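Local coordinates for protein AimR transcriptional regulator (Bacillus phage phi3T, PDB 5ZVV) that activates transcription of the phage aimX locus as a dimer, apparently favouring lytic growth, until the arbitrium peptide converts it to an inactive monomer and lysogeny follows, at residues Asn259-His262 with Gln263-Asp267; Asn55-Pro58 with Asp59-Glu62; Lys279-Gln282 with Trp283-Tyr286; Asn236-Ile239 with Phe240-Tyr243. All coordinates share one frame; numbering follows the deposited sequence.

Contact 1: residues Asn259-His262 with Gln263-Asp267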
ATOM      1  N   ASN A 259     -21.613 -13.553  20.991  1.00 24.93           N
ATOM      2  CA  ASN A 259     -20.727 -13.143  22.067  1.00 23.10           C
ATOM      3  C   ASN A 259     -20.957 -11.658  22.326  1.00 25.86           C
ATOM      4  O   ASN A 259     -21.468 -10.951  21.455  1.00 24.36           O
ATOM      5  CB  ASN A 259     -19.255 -13.417  21.728  1.00 19.51           C
ATOM      6  CG  ASN A 259     -18.817 -12.764  20.437  1.00 22.65           C
ATOM      7  OD1 ASN A 259     -18.685 -11.544  20.361  1.00 25.89           O
ATOM      8  ND2 ASN A 259     -18.577 -13.576  19.413  1.00 28.65           N
ATOM      9  N   PRO A 260     -20.613 -11.172  23.520  1.00 22.97           N
ATOM     10  CA  PRO A 260     -20.906  -9.760  23.833  1.00 22.23           C
ATOM     11  C   PRO A 260     -20.156  -8.764  22.967  1.00 23.14           C
ATOM     12  O   PRO A 260     -20.614  -7.623  22.834  1.00 20.46           O
ATOM     13  CB  PRO A 260     -20.508  -9.633  25.314  1.00 28.48           C
ATOM     14  CG  PRO A 260     -19.626 -10.809  25.591  1.00 33.66           C
ATOM     15  CD  PRO A 260     -20.109 -11.903  24.691  1.00 28.94           C
ATOM     16  N   VAL A 261     -19.033  -9.151  22.360  1.00 23.77           N
ATOM     17  CA  VAL A 261     -18.285  -8.213  21.524  1.00 19.71           C
ATOM     18  C   VAL A 261     -19.081  -7.865  20.270  1.00 24.83           C
ATOM     19  O   VAL A 261     -19.264  -6.687  19.930  1.00 26.54           O
ATOM     20  CB  VAL A 261     -16.902  -8.792  21.178  1.00 25.70           C
ATOM     21  CG1 VAL A 261     -16.231  -7.955  20.101  1.00 26.26           C
ATOM     22  CG2 VAL A 261     -16.029  -8.855  22.427  1.00 30.38           C
ATOM     23  N   HIS A 262     -19.568  -8.886  19.561  1.00 24.46           N
ATOM     24  CA  HIS A 262     -20.431  -8.637  18.411  1.00 23.11           C
ATOM     25  C   HIS A 262     -21.722  -7.951  18.830  1.00 19.93           C
ATOM     26  O   HIS A 262     -22.249  -7.116  18.086  1.00 19.21           O
ATOM     27  CB  HIS A 262     -20.726  -9.950  17.688  1.00 16.16           C
ATOM     28  CG  HIS A 262     -19.522 -10.562  17.045  1.00 22.97           C
ATOM     29  ND1 HIS A 262     -19.516 -11.843  16.538  1.00 22.81           N
ATOM     30  CD2 HIS A 262     -18.282 -10.064  16.824  1.00 21.38           C
ATOM     31  CE1 HIS A 262     -18.324 -12.110  16.034  1.00 25.62           C
ATOM     32  NE2 HIS A 262     -17.556 -11.048  16.198  1.00 24.68           N
ATOM     33  N   GLN A 263     -22.235  -8.274  20.021  1.00 22.35           N
ATOM     34  CA  GLN A 263     -23.449  -7.623  20.499  1.00 19.78           C
ATOM     35  C   GLN A 263     -23.235  -6.127  20.680  1.00 20.17           C
ATOM     36  O   GLN A 263     -24.092  -5.322  20.303  1.00 20.60           O
ATOM     37  CB  GLN A 263     -23.913  -8.253  21.812  1.00 22.87           C
ATOM     38  CG  GLN A 263     -25.275  -7.752  22.273  1.00 19.62           C
ATOM     39  CD  GLN A 263     -26.395  -8.165  21.327  1.00 23.49           C
ATOM     40  OE1 GLN A 263     -26.621  -9.353  21.099  1.00 22.81           O
ATOM     41  NE2 GLN A 263     -27.102  -7.182  20.775  1.00 22.17           N
ATOM     42  N   GLU A 264     -22.095  -5.733  21.254  1.00 22.33           N
ATOM     43  CA  GLU A 264     -21.821  -4.314  21.441  1.00 23.89           C
ATOM     44  C   GLU A 264     -21.477  -3.629  20.128  1.00 16.49           C
ATOM     45  O   GLU A 264     -21.693  -2.419  19.989  1.00 17.67           O
ATOM     46  CB  GLU A 264     -20.696  -4.119  22.459  1.00 23.56           C
ATOM     47  CG  GLU A 264     -21.129  -4.361  23.894  1.00 24.26           C
ATOM     48  CD  GLU A 264     -20.069  -3.964  24.902  1.00 27.75           C
ATOM     49  OE1 GLU A 264     -18.932  -3.658  24.487  1.00 31.89           O
ATOM     50  OE2 GLU A 264     -20.372  -3.960  26.113  1.00 32.34           O
HETATM   51  N   MSE A 265     -20.946  -4.368  19.158  1.00 19.79           N
HETATM   52  CA  MSE A 265     -20.757  -3.796  17.826  1.00 22.13           C
HETATM   53  C   MSE A 265     -22.105  -3.498  17.176  1.00 17.93           C
HETATM   54  O   MSE A 265     -22.301  -2.432  16.595  1.00 18.35           O
HETATM   55  CB  MSE A 265     -19.938  -4.730  16.941  1.00 15.14           C
HETATM   56  CG  MSE A 265     -18.478  -4.797  17.323  1.00 22.92           C
HETATM   57 SE   MSE A 265     -17.522  -6.068  16.208  1.00 41.67          SE
HETATM   58  CE  MSE A 265     -15.755  -5.920  17.030  1.00 31.77           C
ATOM     59  N   LEU A 266     -23.040  -4.444  17.294  1.00 20.23           N
ATOM     60  CA  LEU A 266     -24.366  -4.253  16.713  1.00 20.63           C
ATOM     61  C   LEU A 266     -25.111  -3.118  17.407  1.00 20.88           C
ATOM     62  O   LEU A 266     -25.659  -2.221  16.750  1.00 18.03           O
ATOM     63  CB  LEU A 266     -25.164  -5.551  16.802  1.00 17.76           C
ATOM     64  CG  LEU A 266     -26.547  -5.482  16.156  1.00 20.09           C
ATOM     65  CD1 LEU A 266     -26.395  -5.261  14.666  1.00 20.56           C
ATOM     66  CD2 LEU A 266     -27.345  -6.738  16.443  1.00 20.11           C
ATOM     67  N   ASP A 267     -25.147  -3.152  18.743  1.00 17.59           N
ATOM     68  CA  ASP A 267     -25.740  -2.063  19.510  1.00 19.15           C
ATOM     69  C   ASP A 267     -25.111  -0.730  19.140  1.00 17.45           C
ATOM     70  O   ASP A 267     -25.805   0.285  19.046  1.00 19.60           O
ATOM     71  CB  ASP A 267     -25.576  -2.313  21.013  1.00 21.29           C
ATOM     72  CG  ASP A 267     -26.335  -3.532  21.499  1.00 22.93           C
ATOM     73  OD1 ASP A 267     -27.214  -4.033  20.769  1.00 21.59           O
ATOM     74  OD2 ASP A 267     -26.057  -3.977  22.634  1.00 29.67           O
TER
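Gln263, Glu264, Met265 and Leu266 each donate their backbone N-H to the carbonyl four residues earlier, from Asn259 O to His262 O, so that residues 260-267 form the first turns of helix 260-277. Asn259 is the N-cap just before it: its OD1 accepts from His262 N at 2.9 Å, a nearly straight bond (173° at the hydrogen). The same amide lays its ND2 above one face of the His262 ring, toward the rim, 3.4 Å from the ring plane. On the side of Val261 the contact is apolar. The Val261 side chain, its CG1 anti to the backbone N (chi1 169°), lies beside the extended selenomethionine Met265 and points the same way; Val261 CG1 meets Met265 CE at 3.7 Å. The selenium of Met265 also approaches the imidazole, SE lying 4.1 Å from His262 CD2 in an oblique Met-aromatic contact. Phe228 stacks on the His262 ring and Phe229 meets it edge-to-face, which binds this end of the helix to helix 224-237. Further along, the Gln263 chain bends at chi2 (66°), and Gln263 NE2 reaches Asp267 OD1 at 3.2 Å from above the carboxylate plane, while Gln263 OE1 accepts from Gln254. The N-cap thus satisfies an amide that has no carbonyl of a preceding turn, and the Gln263 amide is gripped at both its oxygen and its nitrogen.

Contact 2: residues Asn55-Pro58 with Asp59-Glu62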
ATOM      1  N   ASN A  55     -27.832 -27.117  12.502  1.00 36.32           N
ATOM      2  CA  ASN A  55     -29.292 -27.137  12.498  1.00 40.81           C
ATOM      3  C   ASN A  55     -29.850 -27.539  13.858  1.00 42.89           C
ATOM      4  O   ASN A  55     -30.889 -27.023  14.286  1.00 46.24           O
ATOM      5  CB  ASN A  55     -29.805 -28.084  11.415  1.00 45.20           C
ATOM      6  CG  ASN A  55     -31.322 -28.181  11.399  1.00 51.75           C
ATOM      7  OD1 ASN A  55     -31.915 -28.968  12.139  1.00 49.63           O
ATOM      8  ND2 ASN A  55     -31.957 -27.379  10.552  1.00 55.26           N
ATOM      9  N   LEU A  56     -29.174 -28.450  14.556  1.00 39.39           N
ATOM     10  CA  LEU A  56     -29.733 -29.069  15.753  1.00 37.96           C
ATOM     11  C   LEU A  56     -29.358 -28.322  17.030  1.00 38.51           C
ATOM     12  O   LEU A  56     -30.216 -28.083  17.886  1.00 37.36           O
ATOM     13  CB  LEU A  56     -29.277 -30.530  15.833  1.00 35.73           C
ATOM     14  CG  LEU A  56     -30.092 -31.479  16.709  1.00 37.11           C
ATOM     15  CD1 LEU A  56     -31.573 -31.363  16.387  1.00 33.32           C
ATOM     16  CD2 LEU A  56     -29.612 -32.907  16.502  1.00 33.86           C
ATOM     17  N   PHE A  57     -28.087 -27.945  17.175  1.00 35.18           N
ATOM     18  CA  PHE A  57     -27.586 -27.275  18.373  1.00 32.16           C
ATOM     19  C   PHE A  57     -26.942 -25.947  17.979  1.00 36.75           C
ATOM     20  O   PHE A  57     -25.715 -25.801  18.032  1.00 36.35           O
ATOM     21  CB  PHE A  57     -26.584 -28.158  19.115  1.00 32.14           C
ATOM     22  CG  PHE A  57     -27.022 -29.588  19.260  1.00 31.01           C
ATOM     23  CD1 PHE A  57     -27.987 -29.942  20.190  1.00 30.77           C
ATOM     24  CD2 PHE A  57     -26.459 -30.581  18.477  1.00 25.28           C
ATOM     25  CE1 PHE A  57     -28.388 -31.258  20.329  1.00 28.64           C
ATOM     26  CE2 PHE A  57     -26.854 -31.900  18.612  1.00 26.32           C
ATOM     27  CZ  PHE A  57     -27.819 -32.238  19.539  1.00 30.63           C
ATOM     28  N   PRO A  58     -27.749 -24.953  17.593  1.00 40.16           N
ATOM     29  CA  PRO A  58     -27.159 -23.688  17.122  1.00 35.62           C
ATOM     30  C   PRO A  58     -26.464 -22.890  18.211  1.00 32.50           C
ATOM     31  O   PRO A  58     -25.478 -22.203  17.918  1.00 33.56           O
ATOM     32  CB  PRO A  58     -28.368 -22.933  16.554  1.00 32.50           C
ATOM     33  CG  PRO A  58     -29.527 -23.468  17.318  1.00 35.77           C
ATOM     34  CD  PRO A  58     -29.221 -24.923  17.558  1.00 34.51           C
ATOM     35  N   ASP A  59     -26.942 -22.952  19.455  1.00 40.59           N
ATOM     36  CA  ASP A  59     -26.369 -22.166  20.541  1.00 33.59           C
ATOM     37  C   ASP A  59     -25.225 -22.866  21.260  1.00 32.95           C
ATOM     38  O   ASP A  59     -24.542 -22.226  22.067  1.00 34.66           O
ATOM     39  CB  ASP A  59     -27.450 -21.800  21.565  1.00 35.38           C
ATOM     40  CG  ASP A  59     -28.305 -20.633  21.118  1.00 39.54           C
ATOM     41  OD1 ASP A  59     -27.802 -19.779  20.356  1.00 40.04           O
ATOM     42  OD2 ASP A  59     -29.481 -20.567  21.531  1.00 46.96           O
ATOM     43  N   SER A  60     -24.997 -24.151  20.994  1.00 31.49           N
ATOM     44  CA  SER A  60     -23.955 -24.910  21.676  1.00 27.81           C
ATOM     45  C   SER A  60     -22.967 -25.546  20.704  1.00 29.26           C
ATOM     46  O   SER A  60     -22.226 -26.455  21.092  1.00 28.33           O
ATOM     47  CB  SER A  60     -24.583 -25.983  22.565  1.00 28.23           C
ATOM     48  OG  SER A  60     -25.405 -26.846  21.801  1.00 31.89           O
ATOM     49  N   GLU A  61     -22.931 -25.086  19.449  1.00 27.63           N
ATOM     50  CA  GLU A  61     -22.064 -25.730  18.467  1.00 30.02           C
ATOM     51  C   GLU A  61     -20.589 -25.535  18.799  1.00 26.75           C
ATOM     52  O   GLU A  61     -19.771 -26.415  18.504  1.00 24.99           O
ATOM     53  CB  GLU A  61     -22.368 -25.214  17.058  1.00 24.55           C
ATOM     54  CG  GLU A  61     -22.037 -23.751  16.829  1.00 26.09           C
ATOM     55  CD  GLU A  61     -21.930 -23.401  15.354  1.00 32.15           C
ATOM     56  OE1 GLU A  61     -21.791 -24.327  14.527  1.00 33.32           O
ATOM     57  OE2 GLU A  61     -21.982 -22.196  15.024  1.00 27.51           O
ATOM     58  N   GLU A  62     -20.227 -24.408  19.420  1.00 23.92           N
ATOM     59  CA  GLU A  62     -18.820 -24.183  19.745  1.00 26.46           C
ATOM     60  C   GLU A  62     -18.324 -25.181  20.785  1.00 26.48           C
ATOM     61  O   GLU A  62     -17.186 -25.660  20.701  1.00 26.74           O
ATOM     62  CB  GLU A  62     -18.600 -22.754  20.239  1.00 22.76           C
ATOM     63  CG  GLU A  62     -17.149 -22.484  20.615  1.00 21.39           C
ATOM     64  CD  GLU A  62     -16.892 -21.048  21.010  1.00 25.04           C
ATOM     65  OE1 GLU A  62     -17.859 -20.259  21.065  1.00 27.94           O
ATOM     66  OE2 GLU A  62     -15.719 -20.710  21.270  1.00 25.10           O
TER
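Phe57 and Ser60 meet through their side chains, Phe57 CB lying 3.2 Å from Ser60 OG. The hydroxyl is carried there by a chi1 of 58°, which sets OG between the backbone N and the carbonyl carbon, and it stands obliquely to the phenyl ring. Behind this pair the backbone closes loosely: Ser60 N donates to Phe57 O at 3.5 Å, a weak bond. The same carbonyl oxygen lies against the base of the next side chain, Phe57 O being 3.5 Å from Glu61 CB, and Glu61 CG continues past Pro58 O at 3.9 Å. Pro58 and Asp59 occupy the middle of the turn. Within the first segment, Leu56 CG covers one face of the Phe57 ring toward its rim, 3.7 Å above the plane. Further out, the buried carboxylate of Glu61 is held by the hydroxyl of Tyr85 at OE1, with Lys54 as a long, weak ion-pair partner at OE2; Asp59 OD1 has a long, weak ion pair with Lys258. Residues 57-60 thus link the end of helix 47-56 to the start of helix 61-69, Leu56 and Phe57 packing on helix 2-11 while Glu61 touches Asn89 and Trp91 in the loop between helices 77-88 and 92-103.

Contact 3: residues Lys279-Gln282 with Trp283-Tyr286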
ATOM      1  N   LYS A 279     -33.544   9.351  16.041  1.00 23.21           N
ATOM      2  CA  LYS A 279     -34.608   8.424  16.386  1.00 20.46           C
ATOM      3  C   LYS A 279     -34.406   7.902  17.805  1.00 27.81           C
ATOM      4  O   LYS A 279     -33.376   8.137  18.443  1.00 27.91           O
ATOM      5  CB  LYS A 279     -34.650   7.264  15.389  1.00 26.87           C
ATOM      6  CG  LYS A 279     -34.817   7.705  13.945  1.00 25.23           C
ATOM      7  CD  LYS A 279     -36.204   8.268  13.699  1.00 25.39           C
ATOM      8  CE  LYS A 279     -36.309   8.880  12.316  1.00 26.89           C
ATOM      9  NZ  LYS A 279     -37.683   9.368  12.042  1.00 37.66           N
ATOM     10  N   GLU A 280     -35.411   7.178  18.295  1.00 27.61           N
ATOM     11  CA  GLU A 280     -35.361   6.634  19.646  1.00 30.14           C
ATOM     12  C   GLU A 280     -34.168   5.695  19.794  1.00 29.21           C
ATOM     13  O   GLU A 280     -34.068   4.683  19.093  1.00 29.49           O
ATOM     14  CB  GLU A 280     -36.666   5.908  19.964  1.00 31.95           C
ATOM     15  CG  GLU A 280     -36.752   5.354  21.375  1.00 50.32           C
ATOM     16  CD  GLU A 280     -38.134   4.824  21.707  1.00 54.48           C
ATOM     17  OE1 GLU A 280     -39.129   5.513  21.393  1.00 58.19           O
ATOM     18  OE2 GLU A 280     -38.226   3.716  22.277  1.00 54.34           O
ATOM     19  N   ASN A 281     -33.260   6.038  20.703  1.00 30.79           N
ATOM     20  CA  ASN A 281     -31.994   5.334  20.877  1.00 28.69           C
ATOM     21  C   ASN A 281     -32.081   4.465  22.126  1.00 31.03           C
ATOM     22  O   ASN A 281     -32.064   4.978  23.250  1.00 24.61           O
ATOM     23  CB  ASN A 281     -30.838   6.328  20.981  1.00 26.45           C
ATOM     24  CG  ASN A 281     -29.479   5.668  20.829  1.00 26.02           C
ATOM     25  OD1 ASN A 281     -29.327   4.463  21.036  1.00 22.60           O
ATOM     26  ND2 ASN A 281     -28.481   6.460  20.458  1.00 25.42           N
ATOM     27  N   GLN A 282     -32.161   3.153  21.927  1.00 29.15           N
ATOM     28  CA  GLN A 282     -32.150   2.194  23.020  1.00 29.40           C
ATOM     29  C   GLN A 282     -30.781   1.570  23.246  1.00 26.89           C
ATOM     30  O   GLN A 282     -30.643   0.728  24.136  1.00 29.32           O
ATOM     31  CB  GLN A 282     -33.162   1.077  22.759  1.00 30.64           C
ATOM     32  CG  GLN A 282     -34.568   1.546  22.467  1.00 37.93           C
ATOM     33  CD  GLN A 282     -35.470   0.402  22.064  1.00 46.56           C
ATOM     34  OE1 GLN A 282     -35.001  -0.631  21.584  1.00 50.63           O
ATOM     35  NE2 GLN A 282     -36.771   0.572  22.266  1.00 52.92           N
ATOM     36  N   TRP A 283     -29.769   1.963  22.470  1.00 21.29           N
ATOM     37  CA  TRP A 283     -28.514   1.225  22.406  1.00 24.41           C
ATOM     38  C   TRP A 283     -27.324   2.029  22.911  1.00 22.59           C
ATOM     39  O   TRP A 283     -26.177   1.679  22.619  1.00 22.01           O
ATOM     40  CB  TRP A 283     -28.272   0.748  20.975  1.00 20.94           C
ATOM     41  CG  TRP A 283     -29.428  -0.028  20.431  1.00 20.97           C
ATOM     42  CD1 TRP A 283     -29.668  -1.360  20.588  1.00 18.87           C
ATOM     43  CD2 TRP A 283     -30.517   0.490  19.664  1.00 21.80           C
ATOM     44  NE1 TRP A 283     -30.838  -1.706  19.961  1.00 24.20           N
ATOM     45  CE2 TRP A 283     -31.378  -0.587  19.382  1.00 28.40           C
ATOM     46  CE3 TRP A 283     -30.847   1.761  19.183  1.00 25.20           C
ATOM     47  CZ2 TRP A 283     -32.547  -0.435  18.639  1.00 22.60           C
ATOM     48  CZ3 TRP A 283     -32.006   1.911  18.446  1.00 22.72           C
ATOM     49  CH2 TRP A 283     -32.842   0.820  18.181  1.00 24.15           C
ATOM     50  N   VAL A 284     -27.570   3.101  23.663  1.00 23.06           N
ATOM     51  CA  VAL A 284     -26.478   3.842  24.282  1.00 25.48           C
ATOM     52  C   VAL A 284     -25.751   2.926  25.256  1.00 22.46           C
ATOM     53  O   VAL A 284     -26.367   2.315  26.137  1.00 23.95           O
ATOM     54  CB  VAL A 284     -27.007   5.098  24.991  1.00 24.59           C
ATOM     55  CG1 VAL A 284     -25.863   5.860  25.646  1.00 24.30           C
ATOM     56  CG2 VAL A 284     -27.759   5.983  24.012  1.00 27.14           C
ATOM     57  N   ASN A 285     -24.437   2.815  25.094  1.00 24.54           N
ATOM     58  CA  ASN A 285     -23.620   1.977  25.964  1.00 23.00           C
ATOM     59  C   ASN A 285     -23.138   2.822  27.136  1.00 25.78           C
ATOM     60  O   ASN A 285     -22.309   3.721  26.964  1.00 22.74           O
ATOM     61  CB  ASN A 285     -22.445   1.384  25.192  1.00 22.84           C
ATOM     62  CG  ASN A 285     -21.772   0.237  25.932  1.00 23.18           C
ATOM     63  OD1 ASN A 285     -21.669   0.241  27.160  1.00 24.45           O
ATOM     64  ND2 ASN A 285     -21.304  -0.751  25.179  1.00 21.63           N
ATOM     65  N   TYR A 286     -23.664   2.538  28.328  1.00 27.03           N
ATOM     66  CA  TYR A 286     -23.287   3.242  29.547  1.00 25.66           C
ATOM     67  C   TYR A 286     -22.221   2.508  30.350  1.00 26.90           C
ATOM     68  O   TYR A 286     -21.755   3.036  31.363  1.00 27.90           O
ATOM     69  CB  TYR A 286     -24.522   3.464  30.426  1.00 21.40           C
ATOM     70  CG  TYR A 286     -25.567   4.375  29.816  1.00 24.39           C
ATOM     71  CD1 TYR A 286     -25.464   5.755  29.933  1.00 27.10           C
ATOM     72  CD2 TYR A 286     -26.662   3.857  29.129  1.00 29.80           C
ATOM     73  CE1 TYR A 286     -26.416   6.596  29.382  1.00 28.25           C
ATOM     74  CE2 TYR A 286     -27.623   4.691  28.574  1.00 25.68           C
ATOM     75  CZ  TYR A 286     -27.494   6.062  28.704  1.00 29.06           C
ATOM     76  OH  TYR A 286     -28.437   6.904  28.157  1.00 26.77           O
TER
HETATM   77  O   HOH W   1     -30.228   4.284  25.175  1.00 27.40           O
HETATM   78  O   HOH W   2     -29.274   1.814  26.425  1.00 30.67           O
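Residues 279-286 are irregular throughout, and the backbone bends at Gln282 and Trp283, where the Asn281 side chain and two waters tie the loop together. Trp283 N donates to Asn281 OD1 at 2.9 Å, 157° at the hydrogen, the donor tilted 16° from the carbonyl plane. Because the asparagine oxygen accepts from the backbone N two residues on, this is an Asx turn. It lies in the connection between helix 260-277 and helix 291-304, and Asn281 ND2 fastens it to the former by donating to Asn275. The same OD1 sits at the edge of the indole, near its plane, 3.6 Å from Trp283 CE3. Over a face of the indole comes Gln282, whose CB stands 4.1 Å from the centroid of the six-membered ring, almost on the normal, in a CH-pi contact. Across the turn Asn281 and Val284 meet at about a right angle, Val284 CG2 touching Asn281 CG at 3.6 Å. Water 1 bridges Asn281 O to Val284 N, and water 2 donates to both Gln282 O and Val284 O. Trp283 also packs on Leu270 and Lys247, while Val284 and Asn281 rest against Tyr300 of helix 291-304.

Contact 4: residues Asn236-Ile239 with Phe240-Tyr243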
ATOM      1  N   ASN A 236     -24.620  -0.777   7.319  1.00 19.74           N
ATOM      2  CA  ASN A 236     -23.696   0.344   7.188  1.00 21.25           C
ATOM      3  C   ASN A 236     -23.842   1.027   5.833  1.00 22.18           C
ATOM      4  O   ASN A 236     -23.750   2.257   5.738  1.00 23.34           O
ATOM      5  CB  ASN A 236     -22.256  -0.122   7.400  1.00 24.46           C
ATOM      6  CG  ASN A 236     -21.963  -0.466   8.844  1.00 21.35           C
ATOM      7  OD1 ASN A 236     -22.726  -0.116   9.741  1.00 23.45           O
ATOM      8  ND2 ASN A 236     -20.850  -1.150   9.077  1.00 20.82           N
ATOM      9  N   THR A 237     -24.076   0.251   4.772  1.00 19.67           N
ATOM     10  CA  THR A 237     -24.286   0.866   3.466  1.00 27.50           C
ATOM     11  C   THR A 237     -25.597   1.633   3.395  1.00 26.25           C
ATOM     12  O   THR A 237     -25.768   2.449   2.484  1.00 24.93           O
ATOM     13  CB  THR A 237     -24.270  -0.174   2.343  1.00 19.15           C
ATOM     14  OG1 THR A 237     -25.398  -1.046   2.482  1.00 21.22           O
ATOM     15  CG2 THR A 237     -22.984  -0.980   2.361  1.00 20.17           C
ATOM     16  N   LEU A 238     -26.527   1.387   4.319  1.00 23.20           N
ATOM     17  CA  LEU A 238     -27.811   2.082   4.301  1.00 24.54           C
ATOM     18  C   LEU A 238     -27.901   3.248   5.286  1.00 28.45           C
ATOM     19  O   LEU A 238     -28.984   3.821   5.443  1.00 27.19           O
ATOM     20  CB  LEU A 238     -28.941   1.092   4.574  1.00 25.14           C
ATOM     21  CG  LEU A 238     -29.180   0.024   3.509  1.00 23.62           C
ATOM     22  CD1 LEU A 238     -30.111  -1.051   4.047  1.00 20.46           C
ATOM     23  CD2 LEU A 238     -29.752   0.660   2.249  1.00 25.79           C
ATOM     24  N   ILE A 239     -26.794   3.631   5.930  1.00 27.36           N
ATOM     25  CA  ILE A 239     -26.859   4.569   7.055  1.00 26.37           C
ATOM     26  C   ILE A 239     -27.439   5.913   6.622  1.00 31.78           C
ATOM     27  O   ILE A 239     -28.297   6.484   7.308  1.00 25.98           O
ATOM     28  CB  ILE A 239     -25.467   4.738   7.694  1.00 26.09           C
ATOM     29  CG1 ILE A 239     -25.083   3.485   8.484  1.00 18.09           C
ATOM     30  CG2 ILE A 239     -25.431   5.967   8.594  1.00 24.77           C
ATOM     31  CD1 ILE A 239     -23.688   3.541   9.070  1.00 16.87           C
ATOM     32  N   PHE A 240     -26.987   6.441   5.487  1.00 28.76           N
ATOM     33  CA  PHE A 240     -27.388   7.772   5.054  1.00 26.60           C
ATOM     34  C   PHE A 240     -28.545   7.764   4.062  1.00 24.36           C
ATOM     35  O   PHE A 240     -28.955   8.835   3.608  1.00 29.45           O
ATOM     36  CB  PHE A 240     -26.191   8.506   4.444  1.00 25.95           C
ATOM     37  CG  PHE A 240     -25.025   8.632   5.378  1.00 29.48           C
ATOM     38  CD1 PHE A 240     -24.973   9.655   6.311  1.00 32.75           C
ATOM     39  CD2 PHE A 240     -23.988   7.717   5.335  1.00 31.31           C
ATOM     40  CE1 PHE A 240     -23.903   9.768   7.179  1.00 36.64           C
ATOM     41  CE2 PHE A 240     -22.913   7.825   6.196  1.00 36.06           C
ATOM     42  CZ  PHE A 240     -22.870   8.852   7.122  1.00 34.73           C
ATOM     43  N   GLU A 241     -29.091   6.596   3.726  1.00 26.50           N
ATOM     44  CA  GLU A 241     -30.180   6.504   2.756  1.00 33.56           C
ATOM     45  C   GLU A 241     -31.547   6.324   3.406  1.00 29.42           C
ATOM     46  O   GLU A 241     -32.490   7.045   3.071  1.00 30.83           O
ATOM     47  CB  GLU A 241     -29.923   5.352   1.778  1.00 33.57           C
ATOM     48  CG  GLU A 241     -28.731   5.557   0.864  1.00 33.92           C
ATOM     49  CD  GLU A 241     -28.572   4.434  -0.142  1.00 41.72           C
ATOM     50  OE1 GLU A 241     -29.475   3.574  -0.226  1.00 41.26           O
ATOM     51  OE2 GLU A 241     -27.543   4.414  -0.850  1.00 44.22           O
ATOM     52  N   ASP A 242     -31.675   5.372   4.328  1.00 27.17           N
ATOM     53  CA  ASP A 242     -32.976   4.998   4.875  1.00 29.24           C
ATOM     54  C   ASP A 242     -32.767   4.471   6.286  1.00 25.72           C
ATOM     55  O   ASP A 242     -32.033   3.498   6.481  1.00 25.82           O
ATOM     56  CB  ASP A 242     -33.647   3.939   3.989  1.00 25.53           C
ATOM     57  CG  ASP A 242     -35.098   3.684   4.360  1.00 28.69           C
ATOM     58  OD1 ASP A 242     -35.446   3.741   5.556  1.00 30.92           O
ATOM     59  OD2 ASP A 242     -35.899   3.413   3.441  1.00 40.48           O
ATOM     60  N   TYR A 243     -33.420   5.103   7.264  1.00 26.81           N
ATOM     61  CA  TYR A 243     -33.271   4.661   8.647  1.00 23.59           C
ATOM     62  C   TYR A 243     -33.873   3.276   8.847  1.00 24.45           C
ATOM     63  O   TYR A 243     -33.231   2.388   9.417  1.00 20.40           O
ATOM     64  CB  TYR A 243     -33.923   5.663   9.602  1.00 25.09           C
ATOM     65  CG  TYR A 243     -33.881   5.203  11.043  1.00 27.14           C
ATOM     66  CD1 TYR A 243     -32.721   5.329  11.795  1.00 22.61           C
ATOM     67  CD2 TYR A 243     -34.991   4.624  11.645  1.00 24.12           C
ATOM     68  CE1 TYR A 243     -32.669   4.899  13.106  1.00 19.87           C
ATOM     69  CE2 TYR A 243     -34.947   4.193  12.959  1.00 24.62           C
ATOM     70  CZ  TYR A 243     -33.783   4.333  13.683  1.00 22.68           C
ATOM     71  OH  TYR A 243     -33.728   3.905  14.989  1.00 22.02           O
TER
HETATM   72  O   HOH W   3     -25.851   4.960   2.858  1.00 28.97           O
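Ile239 and Phe240, neighbours in sequence, lie side by side and point the same way, the methyl branch of the isoleucine covering the phenyl ring. Ile239 CG2 stands 3.9 Å from the centroid of the Phe240 ring and only 10° off its normal, a CH-pi contact close to the centre of the face. The two first torsions make this possible: Ile239 CG2 is anti to its backbone N, beside the carbonyl carbon and hence next to the following residue, while Phe240 has chi1 -58°, which places CG beside its own N. Tyr358 meets the same phenyl ring edge-to-face, and Phe359, Gln361 and Leu362 pack around it. Leu238 and Glu241 pair differently, their chains passing at a slant, with Leu238 CD2 3.8 Å from Glu241 OE1. That carboxylate oxygen is engaged in a salt bridge with Arg211 of helix 207-220, whose NE also bonds Thr237 OG1, a hydroxyl that is hydrogen-bonded to Ile234 O as well. In the backbone, Leu238 O takes two donors at 3.3 Å: Glu241 N, which comes from well above the carbonyl plane, and Asp242 N, in a straight but weak bond. Water 3 joins Thr237 O to Phe240 N. Asp242 then N-caps the next helix, its OD1 accepting weak bonds from the N-H groups of Asp244 and Glu245. The arrangement is the tight turn between two successive helices, 224-237 and 243-252, consistent with the paired-helix repeats of the TPR clan, to which the family is assigned.

In the fold
Contact 4 turns the chain into helix 243-252, contact 1 opens helix 260-277, and contact 3 follows that helix and touches both of the others. Asp267 O of contact 1 lies 3.2 Å from Trp283 CB of contact 3, with centres about 14 Å apart; Asp267 OD1 and Trp283 NE1 each make a weak hydrogen bond to glycerol, probably from the crystallisation liquor. Toward contact 4, Lys279 CB meets Tyr243 CZ at 3.5 Å. Contact 1 lies equally far from contacts 2 and 4, with centres about 19 Å apart and nearest atoms about 7 Å apart. Contact 2, near the N-terminal helices, has its centre about 30 Å from that of contact 3.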